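Local coordinates for protein cytochrome c, putative (Geobacter sulfurreducens, PDB 2CZS) that probably transfers electrons as a small diheme c-type cytochrome, carrying two covalently attached hemes, at residues A[29-34]-A[62-67]. Numbering follows the deposited sequence.
Sequences GKLDLD and PMRCLF. With NA (sodium ion), chain E; HEM (protoporphyrin IX containing Fe), chain G; SO4 (sulfate ion), chain D.
Helix 30-37 packs against the start of the second CXXCH heme-binding motif, with the D34 carboxylate between them. CG of D34 stands anti to its own carbonyl carbon (chi1 -69°), which directs the carboxylate to segment 62-67, and chi2 of -32° turns its two oxygens to different tasks. OD1 uses its syn lone pair to accept the backbone N-H of L66, N to OD1 3.0 Å at 154°; OD2 binds the sodium ion at 2.9 Å. L66 lies against the first turn of helix 30-37, its CD1 3.7 Å from L33 CB, while the K30 chain crosses it obliquely, bringing NZ 3.9 Å from L66 CB. At the other end, CD2 of L31 touches CG of P62 at 3.8 Å, the two side chains crossing at about a right angle. A water donates to both D34 O and M63 O, tying the backbones together. An alanine at D34 removes the acceptor of L66 N and a sodium ligand, and would probably loosen the backbone at C65-L66. The contact thus links two heme-attachment segments, C37 on the helix and C65, bonded to HEM CAB; sodium and the L66 N-H probably favour ionised D34, offsetting K30 O, 3.0 Å from D34 OD2.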
loop_
_atom_site.group_PDB
_atom_site.type_symbol
_atom_site.label_atom_id
_atom_site.label_comp_id
_atom_site.label_asym_id
_atom_site.label_seq_id
_atom_site.Cartn_x
_atom_site.Cartn_y
_atom_site.Cartn_z
ATOM N N GLY A 29 -0.948 11.328 -5.954
ATOM C CA GLY A 29 0.101 10.490 -6.500
ATOM C C GLY A 29 0.309 9.213 -5.706
ATOM O O GLY A 29 0.220 9.212 -4.470
ATOM N N LYS A 30 0.619 8.131 -6.421
ATOM C CA LYS A 30 0.847 6.840 -5.789
ATOM C C LYS A 30 2.038 6.791 -4.828
ATOM O O LYS A 30 1.970 6.096 -3.843
ATOM C CB LYS A 30 0.933 5.732 -6.835
ATOM C CG LYS A 30 -0.400 5.461 -7.552
ATOM C CD LYS A 30 -0.192 4.519 -8.728
ATOM C CE LYS A 30 -1.528 3.986 -9.275
ATOM N NZ LYS A 30 -2.227 3.087 -8.298
ATOM N N LEU A 31 3.106 7.557 -5.077
ATOM C CA LEU A 31 4.208 7.597 -4.120
ATOM C C LEU A 31 3.775 8.237 -2.793
ATOM O O LEU A 31 4.109 7.736 -1.718
ATOM C CB LEU A 31 5.441 8.323 -4.683
ATOM C CG LEU A 31 6.378 7.565 -5.623
ATOM C CD1 LEU A 31 7.538 8.497 -5.927
ATOM C CD2 LEU A 31 6.895 6.229 -5.045
ATOM N N ASP A 32 3.012 9.326 -2.861
ATOM C CA ASP A 32 2.510 9.958 -1.626
ATOM C C ASP A 32 1.607 9.008 -0.840
ATOM O O ASP A 32 1.690 8.916 0.387
ATOM C CB ASP A 32 1.785 11.261 -1.917
ATOM C CG ASP A 32 2.713 12.332 -2.406
ATOM O OD1 ASP A 32 3.915 12.248 -2.092
ATOM O OD2 ASP A 32 2.247 13.228 -3.139
ATOM N N LEU A 33 0.754 8.280 -1.567
ATOM C CA LEU A 33 -0.079 7.268 -0.934
ATOM C C LEU A 33 0.731 6.136 -0.340
ATOM O O LEU A 33 0.468 5.709 0.796
ATOM C CB LEU A 33 -1.137 6.764 -1.908
ATOM C CG LEU A 33 -2.117 7.857 -2.328
ATOM C CD1 LEU A 33 -3.036 7.345 -3.423
ATOM C CD2 LEU A 33 -2.934 8.387 -1.156
ATOM N N ASP A 34 1.737 5.645 -1.061
ATOM C CA ASP A 34 2.576 4.581 -0.575
ATOM C C ASP A 34 3.201 4.930 0.789
ATOM O O ASP A 34 3.353 4.071 1.642
ATOM C CB ASP A 34 3.726 4.314 -1.535
ATOM C CG ASP A 34 3.321 3.703 -2.841
ATOM O OD1 ASP A 34 2.353 2.932 -2.914
ATOM O OD2 ASP A 34 4.059 3.937 -3.811
ATOM N N PRO A 62 9.859 5.567 -0.935
ATOM C CA PRO A 62 9.114 4.535 -0.231
ATOM C C PRO A 62 9.038 3.218 -1.025
ATOM O O PRO A 62 9.197 3.210 -2.251
ATOM C CB PRO A 62 7.719 5.146 -0.101
ATOM C CG PRO A 62 7.602 6.040 -1.281
ATOM C CD PRO A 62 8.977 6.596 -1.510
ATOM N N MET A 63 8.803 2.118 -0.311
ATOM C CA MET A 63 8.421 0.861 -0.979
ATOM C C MET A 63 7.163 1.118 -1.807
ATOM O O MET A 63 6.185 1.705 -1.312
ATOM C CB MET A 63 8.176 -0.243 0.017
ATOM C CG MET A 63 8.318 -1.639 -0.580
ATOM S SD MET A 63 7.652 -2.889 0.512
ATOM C CE MET A 63 8.783 -2.789 1.913
ATOM N N ARG A 64 7.188 0.681 -3.061
ATOM C CA ARG A 64 6.157 1.112 -4.015
ATOM C C ARG A 64 4.933 0.171 -3.908
ATOM O O ARG A 64 4.704 -0.673 -4.794
ATOM C CB ARG A 64 6.697 1.162 -5.461
ATOM C CG ARG A 64 7.732 2.240 -5.750
ATOM C CD ARG A 64 8.111 2.232 -7.231
ATOM N NE ARG A 64 6.982 2.534 -8.109
ATOM C CZ ARG A 64 6.922 2.232 -9.411
ATOM N NH1 ARG A 64 7.922 1.591 -10.013
ATOM N NH2 ARG A 64 5.848 2.557 -10.119
ATOM N N CYS A 65 4.155 0.340 -2.840
ATOM C CA CYS A 65 3.067 -0.622 -2.579
ATOM C C CYS A 65 2.143 -0.762 -3.778
ATOM O O CYS A 65 1.770 -1.885 -4.184
ATOM C CB CYS A 65 2.219 -0.184 -1.398
ATOM S SG CYS A 65 3.130 0.264 0.080
ATOM N N LEU A 66 1.735 0.383 -4.312
ATOM C CA LEU A 66 0.668 0.474 -5.289
ATOM C C LEU A 66 1.107 0.042 -6.649
ATOM O O LEU A 66 0.286 -0.068 -7.543
ATOM C CB LEU A 66 0.019 1.861 -5.298
ATOM C CG LEU A 66 -0.752 2.144 -3.997
ATOM C CD1 LEU A 66 -1.129 3.630 -3.967
ATOM C CD2 LEU A 66 -2.007 1.235 -3.852
ATOM N N PHE A 67 2.395 -0.245 -6.785
ATOM C CA PHE A 67 2.928 -0.709 -8.051
ATOM C C PHE A 67 2.602 -2.197 -8.173
ATOM O O PHE A 67 2.236 -2.673 -9.272
ATOM C CB PHE A 67 4.428 -0.459 -8.115
ATOM C CG PHE A 67 5.036 -0.859 -9.404
ATOM C CD1 PHE A 67 4.549 -0.345 -10.593
ATOM C CD2 PHE A 67 6.104 -1.744 -9.431
ATOM C CE1 PHE A 67 5.110 -0.711 -11.812
ATOM C CE2 PHE A 67 6.676 -2.116 -10.656
ATOM C CZ PHE A 67 6.173 -1.606 -11.835
HETATM NA NA NA E . 3.725 3.023 -6.568
HETATM C CHA HEM G . 2.255 -9.720 0.241
HETATM C CHB HEM G . 1.320 -5.184 1.520
HETATM C CHC HEM G . 4.872 -3.586 -1.254
HETATM C CHD HEM G . 4.368 -7.776 -3.692
HETATM C C1A HEM G . 1.735 -8.656 0.923
HETATM C C2A HEM G . 0.833 -8.680 2.053
HETATM C C3A HEM G . 0.600 -7.411 2.408
HETATM C C4A HEM G . 1.333 -6.558 1.499
HETATM C CMA HEM G . -0.307 -6.908 3.548
HETATM C CAA HEM G . 0.282 -9.980 2.709
HETATM C CBA HEM G . -0.884 -10.514 1.884
HETATM C CGA HEM G . -1.628 -11.614 2.622
HETATM O O1A HEM G . -1.877 -11.478 3.856
HETATM O O2A HEM G . -1.989 -12.640 1.972
HETATM C C1B HEM G . 2.215 -4.336 0.953
HETATM C C2B HEM G . 2.410 -2.935 1.294
HETATM C C3B HEM G . 3.420 -2.514 0.514
HETATM C C4B HEM G . 3.885 -3.599 -0.307
HETATM C CMB HEM G . 1.574 -2.122 2.313
HETATM C CAB HEM G . 4.101 -1.118 0.502
HETATM C CBB HEM G . 4.723 -0.847 1.699
HETATM C C1C HEM G . 5.017 -4.548 -2.230
HETATM C C2C HEM G . 5.798 -4.465 -3.435
HETATM C C3C HEM G . 5.657 -5.599 -4.116
HETATM C C4C HEM G . 4.762 -6.482 -3.358
HETATM C CMC HEM G . 6.600 -3.196 -3.816
HETATM C CAC HEM G . 6.298 -5.989 -5.459
HETATM C CBC HEM G . 7.585 -5.701 -5.718
HETATM C C1D HEM G . 3.782 -8.709 -2.860
HETATM C C2D HEM G . 3.597 -10.124 -3.162
HETATM C C3D HEM G . 2.955 -10.742 -1.938
HETATM C C4D HEM G . 2.804 -9.654 -1.007
HETATM C CMD HEM G . 3.964 -10.882 -4.460
HETATM C CAD HEM G . 2.518 -12.212 -1.760
HETATM C CBD HEM G . 1.230 -12.370 -2.577
HETATM C CGD HEM G . 0.099 -11.582 -1.960
HETATM O O1D HEM G . -0.329 -11.959 -0.831
HETATM O O2D HEM G . -0.360 -10.581 -2.589
HETATM N NA HEM G . 2.014 -7.337 0.625
HETATM N NB HEM G . 3.143 -4.715 0.013
HETATM N NC HEM G . 4.414 -5.807 -2.222
HETATM N ND HEM G . 3.303 -8.479 -1.596
HETATM FE FE HEM G . 3.262 -6.565 -0.806
HETATM S S SO4 D . 7.762 1.448 -14.260
HETATM O O1 SO4 D . 8.101 2.737 -14.867
HETATM O O2 SO4 D . 7.788 0.444 -15.318
HETATM O O3 SO4 D . 8.733 1.141 -13.199
HETATM O O4 SO4 D . 6.425 1.490 -13.664
HETATM O O HOH W 1 5.698 2.591 1.277
#